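Local coordinates for protein putative xylanase (PDB 2P1G) that is of unproven function but probably hydrolyses glycosyl bonds, as a putative xylanase of the N-acetylmuramoyl-L-alanine amidase-like family, at residues A[142-145]-A[146-149]; A[182-185]-A[186-189]; A[63-66]-A[67-70]; A[196-200]-A[201-205]. All blocks are in the same frame, centred on the assembly; numbering follows the deposited sequence.

The four contacts are all local, two along helices and two at turns between strands. From the N terminus, interaction 3 (63-70) starts helix 65-76 and packs it on helix 43-54. Interaction 1 (142-149) runs along helix 138-151, against helix 123-126. Interaction 2 (182-189) closes the loop between strands 177-182 and 189-198, and interaction 4 (196-205) closes the next hairpin, from strand 189-198 into strand 201-208, so these two reverse the chain at successive turns of one antiparallel sheet. All four follow in series; none encloses or crosses another. Interactions 1 and 2 have centres about 16 Å apart, whereas those of interactions 1 and 4 are about 37 Å apart, on opposite sides of the chain's centre.

Interaction 1: A[142-145]-A[146-149]; sequences AQMA and KYEK
Q143 brings the nitrogen end of its amide over one face of the Y147 ring, one helical turn further on, so that the nitrogen rather than the oxygen meets the aromatic carbons. NE2 of Q143 comes 3.2 Å from CZ of Y147, displaced toward the rim on the hydroxyl side of the ring. The two planes are inclined by 42°, so this is neither a flat stack nor a perpendicular one. CG of Q143 also touches the ring, 3.6 Å from CE2 of Y147. The side chain leaves the helix with CG opposite the backbone N (chi1 -173°) and then bends at chi2, which folds the amide back over the tyrosine. M144 meets the same ring differently: its SD lies in the ring plane, 5.5 Å from the centroid of Y147, an edge-on Met-aromatic contact whose closest approach is SD of M144 to CD2 of Y147 at 4.1 Å.

These i to i+3 and i to i+4 contacts are carried by an alpha helix, 138-151, in which N of E148 donates to O of M144 at 2.8 Å with an almost straight N-H...O angle of 172°. R78 makes a cation-pi contact with Y147, while M144 also packs on M124 of helix 123-126. The two carboxylate oxygens of E148 are bound separately by the hydroxyls of Y91 and S125. On the more exposed flank, the aliphatic part of K149 runs beside the carbonyl of A145 before bending at chi4, which carries NZ of K149 to 3.8 Å from CB of A145.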
loop_
_atom_site.group_PDB
_atom_site.type_symbol
_atom_site.label_atom_id
_atom_site.label_comp_id
_atom_site.label_asym_id
_atom_site.label_seq_id
_atom_site.Cartn_x
_atom_site.Cartn_y
_atom_site.Cartn_z
ATOM N N ALA A 142 -13.514 -13.512 12.650
ATOM C CA ALA A 142 -14.879 -13.403 12.120
ATOM C C ALA A 142 -15.054 -12.038 11.468
ATOM O O ALA A 142 -15.647 -11.938 10.387
ATOM C CB ALA A 142 -15.912 -13.571 13.229
ATOM N N GLN A 143 -14.547 -11.001 12.122
ATOM C CA GLN A 143 -14.647 -9.642 11.586
ATOM C C GLN A 143 -13.871 -9.518 10.281
ATOM O O GLN A 143 -14.366 -8.927 9.314
ATOM C CB GLN A 143 -14.183 -8.590 12.604
ATOM C CG GLN A 143 -14.413 -7.130 12.173
ATOM C CD GLN A 143 -15.879 -6.816 11.865
ATOM O OE1 GLN A 143 -16.716 -6.805 12.762
ATOM N NE2 GLN A 143 -16.189 -6.563 10.588
ATOM N N MET A 144 -12.656 -10.070 10.232
ATOM C CA MET A 144 -11.860 -9.966 8.992
ATOM C C MET A 144 -12.568 -10.723 7.873
ATOM O O MET A 144 -12.598 -10.259 6.733
ATOM C CB MET A 144 -10.430 -10.478 9.199
ATOM C CG MET A 144 -9.491 -9.525 9.975
ATOM S SD MET A 144 -9.508 -7.734 9.552
ATOM C CE MET A 144 -9.181 -7.842 7.772
ATOM N N ALA A 145 -13.174 -11.865 8.196
ATOM C CA ALA A 145 -13.954 -12.604 7.197
ATOM C C ALA A 145 -15.139 -11.771 6.653
ATOM O O ALA A 145 -15.464 -11.862 5.461
ATOM C CB ALA A 145 -14.450 -13.942 7.763
ATOM N N LYS A 146 -15.769 -10.961 7.509
ATOM C CA LYS A 146 -16.844 -10.072 7.046
ATOM C C LYS A 146 -16.306 -9.020 6.079
ATOM O O LYS A 146 -16.931 -8.733 5.050
ATOM C CB LYS A 146 -17.546 -9.390 8.216
ATOM C CG LYS A 146 -18.413 -10.323 9.041
ATOM C CD LYS A 146 -19.008 -9.561 10.229
ATOM C CE LYS A 146 -19.468 -10.507 11.328
ATOM N NZ LYS A 146 -19.709 -9.728 12.592
ATOM N N TYR A 147 -15.136 -8.474 6.391
ATOM C CA TYR A 147 -14.530 -7.473 5.511
ATOM C C TYR A 147 -14.073 -8.078 4.184
ATOM O O TYR A 147 -14.286 -7.485 3.103
ATOM C CB TYR A 147 -13.375 -6.756 6.211
ATOM C CG TYR A 147 -13.767 -5.849 7.359
ATOM C CD1 TYR A 147 -14.897 -5.020 7.280
ATOM C CD2 TYR A 147 -12.973 -5.770 8.495
ATOM C CE1 TYR A 147 -15.239 -4.176 8.309
ATOM C CE2 TYR A 147 -13.299 -4.924 9.544
ATOM C CZ TYR A 147 -14.439 -4.130 9.446
ATOM O OH TYR A 147 -14.763 -3.294 10.476
ATOM N N GLU A 148 -13.451 -9.254 4.251
ATOM C CA GLU A 148 -13.079 -9.996 3.043
ATOM C C GLU A 148 -14.290 -10.253 2.155
ATOM O O GLU A 148 -14.218 -10.105 0.922
ATOM C CB GLU A 148 -12.416 -11.330 3.396
ATOM C CG GLU A 148 -11.062 -11.165 4.103
ATOM C CD GLU A 148 -10.596 -12.475 4.740
ATOM O OE1 GLU A 148 -11.419 -13.406 4.814
ATOM O OE2 GLU A 148 -9.415 -12.571 5.135
ATOM N N LYS A 149 -15.402 -10.648 2.774
ATOM C CA LYS A 149 -16.585 -11.016 1.994
ATOM C C LYS A 149 -17.180 -9.798 1.307
ATOM O O LYS A 149 -17.667 -9.897 0.174
ATOM C CB LYS A 149 -17.648 -11.705 2.866
ATOM C CG LYS A 149 -17.302 -13.159 3.185
ATOM C CD LYS A 149 -18.447 -13.889 3.924
ATOM C CE LYS A 149 -17.928 -15.151 4.620
ATOM N NZ LYS A 149 -17.699 -14.913 6.080
#

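Interaction 2: A[182-185]-A[186-189]; sequences TNTP and GLDV
T184 lays its methyl alongside the side chain of L187, the two pointing the same way, with CG2 of T184 3.7 Å from CD1 of L187. They are the first and last residues of a type II beta turn, whose closing bond, from N of L187 to O of T184, is weak at 3.3 Å. P185 and G186 occupy the corner, and the positive phi of G186 (88°) is one that glycine adopts readily.

Nearer the sheet, CG2 of T182 reaches across the loop to 3.7 Å from N of V189. Its OG1, placed opposite the backbone N, accepts from N of T184, two residues further on, at 3.1 Å, forming an ST turn; the same oxygen is also hydrogen-bonded to O of S230. N of T182 meets O of D188 at 3.2 Å, approaching from above the carbonyl plane. OD2 of the buried D188 is hydrogen-bonded to the hydroxyl of S93.

A water donates to O of T184 and O of L187, 2.7 Å from each. It bridges two carbonyls that could not bond to each other, so the loop between strands 177-182 and 189-198 is held by solvent as well as by its direct backbone bonds.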
loop_
_atom_site.group_PDB
_atom_site.type_symbol
_atom_site.label_atom_id
_atom_site.label_comp_id
_atom_site.label_asym_id
_atom_site.label_seq_id
_atom_site.Cartn_x
_atom_site.Cartn_y
_atom_site.Cartn_z
ATOM N N THR A 182 -1.575 -9.009 -7.756
ATOM C CA THR A 182 -1.127 -10.396 -7.683
ATOM C C THR A 182 -2.309 -11.339 -7.897
ATOM O O THR A 182 -3.465 -10.963 -7.655
ATOM C CB THR A 182 -0.422 -10.708 -6.312
ATOM O OG1 THR A 182 0.024 -12.073 -6.289
ATOM C CG2 THR A 182 -1.374 -10.486 -5.095
ATOM N N ASN A 183 -2.010 -12.554 -8.370
ATOM C CA ASN A 183 -3.037 -13.594 -8.485
ATOM C C ASN A 183 -2.818 -14.680 -7.458
ATOM O O ASN A 183 -3.415 -15.759 -7.538
ATOM C CB ASN A 183 -3.051 -14.188 -9.900
ATOM C CG ASN A 183 -1.707 -14.739 -10.322
ATOM O OD1 ASN A 183 -0.824 -15.036 -9.489
ATOM N ND2 ASN A 183 -1.561 -14.955 -11.638
ATOM N N THR A 184 -1.961 -14.410 -6.484
ATOM C CA THR A 184 -1.711 -15.413 -5.445
ATOM C C THR A 184 -2.999 -15.612 -4.646
ATOM O O THR A 184 -3.739 -14.645 -4.399
ATOM C CB THR A 184 -0.489 -15.041 -4.568
ATOM O OG1 THR A 184 -0.035 -16.201 -3.850
ATOM C CG2 THR A 184 -0.808 -13.916 -3.603
ATOM N N PRO A 185 -3.323 -16.879 -4.304
ATOM C CA PRO A 185 -4.585 -17.132 -3.617
ATOM C C PRO A 185 -4.831 -16.227 -2.425
ATOM O O PRO A 185 -3.977 -16.112 -1.538
ATOM C CB PRO A 185 -4.435 -18.594 -3.156
ATOM C CG PRO A 185 -3.607 -19.217 -4.227
ATOM C CD PRO A 185 -2.594 -18.135 -4.591
ATOM N N GLY A 186 -5.999 -15.584 -2.411
ATOM C CA GLY A 186 -6.504 -14.928 -1.208
ATOM C C GLY A 186 -6.069 -13.498 -1.019
ATOM O O GLY A 186 -6.459 -12.862 -0.054
ATOM N N LEU A 187 -5.276 -12.993 -1.966
ATOM C CA LEU A 187 -4.724 -11.643 -1.885
ATOM C C LEU A 187 -4.944 -10.883 -3.205
ATOM O O LEU A 187 -5.193 -11.487 -4.267
ATOM C CB LEU A 187 -3.206 -11.691 -1.572
ATOM C CG LEU A 187 -2.744 -12.297 -0.252
ATOM C CD1 LEU A 187 -1.250 -12.474 -0.256
ATOM C CD2 LEU A 187 -3.137 -11.367 0.895
ATOM N N ASP A 188 -4.843 -9.561 -3.085
ATOM C CA ASP A 188 -5.142 -8.591 -4.109
ATOM C C ASP A 188 -3.872 -7.898 -4.637
ATOM O O ASP A 188 -3.695 -7.692 -5.831
ATOM C CB ASP A 188 -6.071 -7.499 -3.497
ATOM C CG ASP A 188 -5.637 -6.996 -2.044
ATOM O OD1 ASP A 188 -4.794 -7.541 -1.357
ATOM O OD2 ASP A 188 -6.206 -6.016 -1.574
ATOM N N VAL A 189 -3.020 -7.522 -3.699
ATOM C CA VAL A 189 -1.881 -6.654 -3.958
ATOM C C VAL A 189 -0.805 -7.211 -3.047
ATOM O O VAL A 189 -1.059 -7.495 -1.860
ATOM C CB VAL A 189 -2.188 -5.172 -3.573
ATOM C CG1 VAL A 189 -0.899 -4.347 -3.519
ATOM C CG2 VAL A 189 -3.225 -4.538 -4.526
HETATM O O HOH W 1 -5.511 -13.438 -6.067
#

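Interaction 3: A[63-66]-A[67-70]; sequences MQEG and DFAR
O of Q64 receives two backbone N-H groups at the start of helix 65-76, for which Q64 is the N-cap residue. The bond from N of F68, 3.1 Å from O of Q64, lies in the carbonyl plane and is fairly straight, with an N-H...O angle of 164°; the second, from N of D67, is weak. The regular helical pattern continues from there with A69 to E65 and R70 to G66.

On the inner flank, M63 extends from the preceding loop with CG opposite its backbone N (chi1 -170°), and bends only at its end, bringing CE of M63 to 3.6 Å from CB of F68. The phenyl group is buried against Y49, A52 and M53 of helix 43-54. E65 approaches from another direction, its OE2 near the plane of the F68 ring, at the edge, and 3.6 Å from CB of A69.

The outer flank is polar. D67 shares its carboxylate between a salt bridge, OD1 to NH1 of R70 at 3.4 Å, and water. Acidic groups in the first turn would be expected to suit the helix dipole. The water donates to OD2 of D67 at 2.6 Å and accepts from N of Q64 at 3.0 Å, joining the aspartate to the backbone of the cap residue.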
loop_
_atom_site.group_PDB
_atom_site.type_symbol
_atom_site.label_atom_id
_atom_site.label_comp_id
_atom_site.label_asym_id
_atom_site.label_seq_id
_atom_site.Cartn_x
_atom_site.Cartn_y
_atom_site.Cartn_z
ATOM N N MET A 63 6.160 21.712 8.686
ATOM C CA MET A 63 5.167 20.645 8.872
ATOM C C MET A 63 4.798 20.514 10.339
ATOM O O MET A 63 5.677 20.453 11.203
ATOM C CB MET A 63 5.705 19.300 8.368
ATOM C CG MET A 63 4.661 18.196 8.308
ATOM S SD MET A 63 5.318 16.613 7.701
ATOM C CE MET A 63 5.487 15.700 9.209
ATOM N N GLN A 64 3.501 20.482 10.618
ATOM C CA GLN A 64 3.019 20.318 11.987
ATOM C C GLN A 64 2.742 18.856 12.304
ATOM O O GLN A 64 2.085 18.167 11.525
ATOM C CB GLN A 64 1.759 21.134 12.203
ATOM C CG GLN A 64 1.979 22.627 12.091
ATOM C CD GLN A 64 0.775 23.408 12.550
ATOM O OE1 GLN A 64 0.406 23.373 13.731
ATOM N NE2 GLN A 64 0.140 24.117 11.617
ATOM N N GLU A 65 3.234 18.395 13.454
ATOM C CA GLU A 65 3.097 16.991 13.838
ATOM C C GLU A 65 1.637 16.588 14.060
ATOM O O GLU A 65 1.269 15.431 13.836
ATOM C CB GLU A 65 3.950 16.671 15.070
ATOM C CG GLU A 65 4.373 15.193 15.161
ATOM C CD GLU A 65 3.387 14.335 15.952
ATOM O OE1 GLU A 65 3.170 14.626 17.153
ATOM O OE2 GLU A 65 2.841 13.363 15.375
ATOM N N GLY A 66 0.821 17.538 14.517
ATOM C CA GLY A 66 -0.625 17.355 14.610
ATOM C C GLY A 66 -1.289 17.070 13.273
ATOM O O GLY A 66 -2.174 16.224 13.195
ATOM N N ASP A 67 -0.856 17.760 12.218
ATOM C CA ASP A 67 -1.395 17.534 10.883
ATOM C C ASP A 67 -0.976 16.152 10.375
ATOM O O ASP A 67 -1.790 15.411 9.832
ATOM C CB ASP A 67 -0.891 18.601 9.899
ATOM C CG ASP A 67 -1.408 20.001 10.209
ATOM O OD1 ASP A 67 -2.237 20.168 11.125
ATOM O OD2 ASP A 67 -0.978 20.939 9.508
ATOM N N PHE A 68 0.297 15.821 10.570
ATOM C CA PHE A 68 0.843 14.538 10.123
ATOM C C PHE A 68 0.073 13.417 10.818
ATOM O O PHE A 68 -0.395 12.491 10.174
ATOM C CB PHE A 68 2.339 14.455 10.431
ATOM C CG PHE A 68 2.917 13.072 10.332
ATOM C CD1 PHE A 68 3.172 12.491 9.093
ATOM C CD2 PHE A 68 3.243 12.362 11.483
ATOM C CE1 PHE A 68 3.725 11.201 9.004
ATOM C CE2 PHE A 68 3.792 11.083 11.413
ATOM C CZ PHE A 68 4.030 10.497 10.168
ATOM N N ALA A 69 -0.066 13.533 12.132
ATOM C CA ALA A 69 -0.744 12.516 12.948
ATOM C C ALA A 69 -2.214 12.337 12.556
ATOM O O ALA A 69 -2.704 11.204 12.460
ATOM C CB ALA A 69 -0.631 12.886 14.410
ATOM N N ARG A 70 -2.915 13.448 12.333
ATOM C CA ARG A 70 -4.296 13.401 11.835
ATOM C C ARG A 70 -4.379 12.658 10.496
ATOM O O ARG A 70 -5.200 11.733 10.327
ATOM C CB ARG A 70 -4.862 14.813 11.667
ATOM C CG ARG A 70 -6.287 14.827 11.095
ATOM C CD ARG A 70 -6.763 16.241 10.799
ATOM N NE ARG A 70 -6.886 17.001 12.035
ATOM C CZ ARG A 70 -6.180 18.079 12.350
ATOM N NH1 ARG A 70 -5.276 18.596 11.517
ATOM N NH2 ARG A 70 -6.412 18.663 13.513
HETATM O O HOH W 2 1.404 21.171 8.520
#

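Interaction 4: A[196-200]-A[201-205]; sequences IYIKG and QLHLL
Strands 196-198 and 201-205 run antiparallel with a marked twist, 127° between their directions, and are joined through a type I' turn from I198 to Q201. I196 with H203 and I198 with Q201 are the hydrogen-bonded pairs, and Y197 with L202 is the non-hydrogen-bonded pair between them. CA of Y197 adds a C-H...O contact to O of Q201, at 3.2 Å.

On the face bearing Y197 and L202, the leucine lies over the phenol ring. CD1 of L202 is 4.2 Å from the centroid of Y197 and 20° off its normal, a CH-pi contact, while CB of L202 touches CE1 of Y197 at 3.8 Å. Beyond this overlap, the tyrosine hydroxyl hydrogen-bonds to O of I172.

The other face carries I196, I198, Q201 and H203. CD2 of H203 comes 3.8 Å from CB of I198, and both ring nitrogens are engaged: NE2 of H203 donates to OE1 of Q201 at 2.9 Å, and ND1 bonds to O of G217. Two polar partners thus fix the rotation of this buried imidazole. Further along, CG2 of I196 meets CB of L205 at 4.2 Å, and both residues pack on L10 and L14 of helix 10-14. With K199 and G200 both at positive phi in the corner, the arrangement is a classic two-residue beta hairpin, here linking neighbouring strands of the central antiparallel sheet.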
loop_
_atom_site.group_PDB
_atom_site.type_symbol
_atom_site.label_atom_id
_atom_site.label_comp_id
_atom_site.label_asym_id
_atom_site.label_seq_id
_atom_site.Cartn_x
_atom_site.Cartn_y
_atom_site.Cartn_z
ATOM N N ILE A 196 9.046 6.559 -9.547
ATOM C CA ILE A 196 10.150 7.500 -9.721
ATOM C C ILE A 196 10.824 7.165 -11.026
ATOM O O ILE A 196 11.156 6.004 -11.273
ATOM C CB ILE A 196 11.151 7.532 -8.525
ATOM C CG1 ILE A 196 12.252 8.589 -8.782
ATOM C CG2 ILE A 196 11.784 6.166 -8.238
ATOM C CD1 ILE A 196 13.170 8.806 -7.600
ATOM N N TYR A 197 10.974 8.178 -11.877
ATOM C CA TYR A 197 11.658 8.012 -13.142
ATOM C C TYR A 197 13.143 8.301 -12.946
ATOM O O TYR A 197 13.507 9.353 -12.399
ATOM C CB TYR A 197 11.050 8.931 -14.205
ATOM C CG TYR A 197 9.744 8.423 -14.765
ATOM C CD1 TYR A 197 9.721 7.596 -15.899
ATOM C CD2 TYR A 197 8.542 8.732 -14.147
ATOM C CE1 TYR A 197 8.500 7.120 -16.427
ATOM C CE2 TYR A 197 7.341 8.263 -14.649
ATOM C CZ TYR A 197 7.323 7.449 -15.759
ATOM O OH TYR A 197 6.117 7.011 -16.240
ATOM N N ILE A 198 13.964 7.336 -13.344
ATOM C CA ILE A 198 15.424 7.359 -13.183
ATOM C C ILE A 198 15.966 6.934 -14.541
ATOM O O ILE A 198 15.592 5.877 -15.034
ATOM C CB ILE A 198 15.937 6.293 -12.132
ATOM C CG1 ILE A 198 15.364 6.540 -10.725
ATOM C CG2 ILE A 198 17.487 6.261 -12.067
ATOM C CD1 ILE A 198 15.688 7.926 -10.142
ATOM N N LYS A 199 16.830 7.757 -15.143
ATOM C CA LYS A 199 17.394 7.449 -16.475
ATOM C C LYS A 199 16.311 7.154 -17.525
ATOM O O LYS A 199 16.492 6.317 -18.415
ATOM C CB LYS A 199 18.385 6.274 -16.386
ATOM C CG LYS A 199 19.634 6.546 -15.550
ATOM C CD LYS A 199 20.397 5.218 -15.247
ATOM C CE LYS A 199 21.161 4.675 -16.442
ATOM N NZ LYS A 199 21.642 3.253 -16.241
ATOM N N GLY A 200 15.187 7.859 -17.429
ATOM C CA GLY A 200 14.083 7.697 -18.380
ATOM C C GLY A 200 13.211 6.474 -18.108
ATOM O O GLY A 200 12.196 6.266 -18.773
ATOM N N GLN A 201 13.625 5.642 -17.161
ATOM C CA GLN A 201 12.889 4.409 -16.846
ATOM C C GLN A 201 11.990 4.627 -15.638
ATOM O O GLN A 201 12.362 5.348 -14.710
ATOM C CB GLN A 201 13.861 3.300 -16.500
ATOM C CG GLN A 201 14.705 2.763 -17.650
ATOM C CD GLN A 201 15.724 1.729 -17.176
ATOM O OE1 GLN A 201 16.303 1.865 -16.086
ATOM N NE2 GLN A 201 15.941 0.679 -17.988
ATOM N N LEU A 202 10.819 3.997 -15.652
ATOM C CA LEU A 202 9.948 3.998 -14.495
ATOM C C LEU A 202 10.468 2.972 -13.486
ATOM O O LEU A 202 10.484 1.760 -13.776
ATOM C CB LEU A 202 8.500 3.661 -14.914
ATOM C CG LEU A 202 7.520 3.479 -13.730
ATOM C CD1 LEU A 202 7.433 4.722 -12.822
ATOM C CD2 LEU A 202 6.137 3.112 -14.253
ATOM N N HIS A 203 10.908 3.472 -12.325
ATOM C CA HIS A 203 11.360 2.654 -11.190
ATOM C C HIS A 203 10.410 2.790 -9.993
ATOM O O HIS A 203 9.463 3.576 -10.021
ATOM C CB HIS A 203 12.787 3.077 -10.773
ATOM C CG HIS A 203 13.845 2.681 -11.761
ATOM N ND1 HIS A 203 14.750 1.673 -11.516
ATOM C CD2 HIS A 203 14.116 3.131 -13.010
ATOM C CE1 HIS A 203 15.539 1.523 -12.571
ATOM N NE2 HIS A 203 15.174 2.397 -13.491
ATOM N N LEU A 204 10.686 2.019 -8.952
ATOM C CA LEU A 204 9.884 2.021 -7.740
ATOM C C LEU A 204 10.740 2.362 -6.543
ATOM O O LEU A 204 11.770 1.722 -6.298
ATOM C CB LEU A 204 9.250 0.636 -7.526
ATOM C CG LEU A 204 8.062 0.617 -6.560
ATOM C CD1 LEU A 204 6.818 1.256 -7.188
ATOM C CD2 LEU A 204 7.785 -0.838 -6.183
ATOM N N LEU A 205 10.308 3.386 -5.812
ATOM C CA LEU A 205 10.854 3.714 -4.524
ATOM C C LEU A 205 10.009 2.941 -3.500
ATOM O O LEU A 205 8.799 3.133 -3.435
ATOM C CB LEU A 205 10.751 5.238 -4.303
ATOM C CG LEU A 205 11.025 5.774 -2.884
ATOM C CD1 LEU A 205 12.459 5.477 -2.379
ATOM C CD2 LEU A 205 10.710 7.270 -2.828
#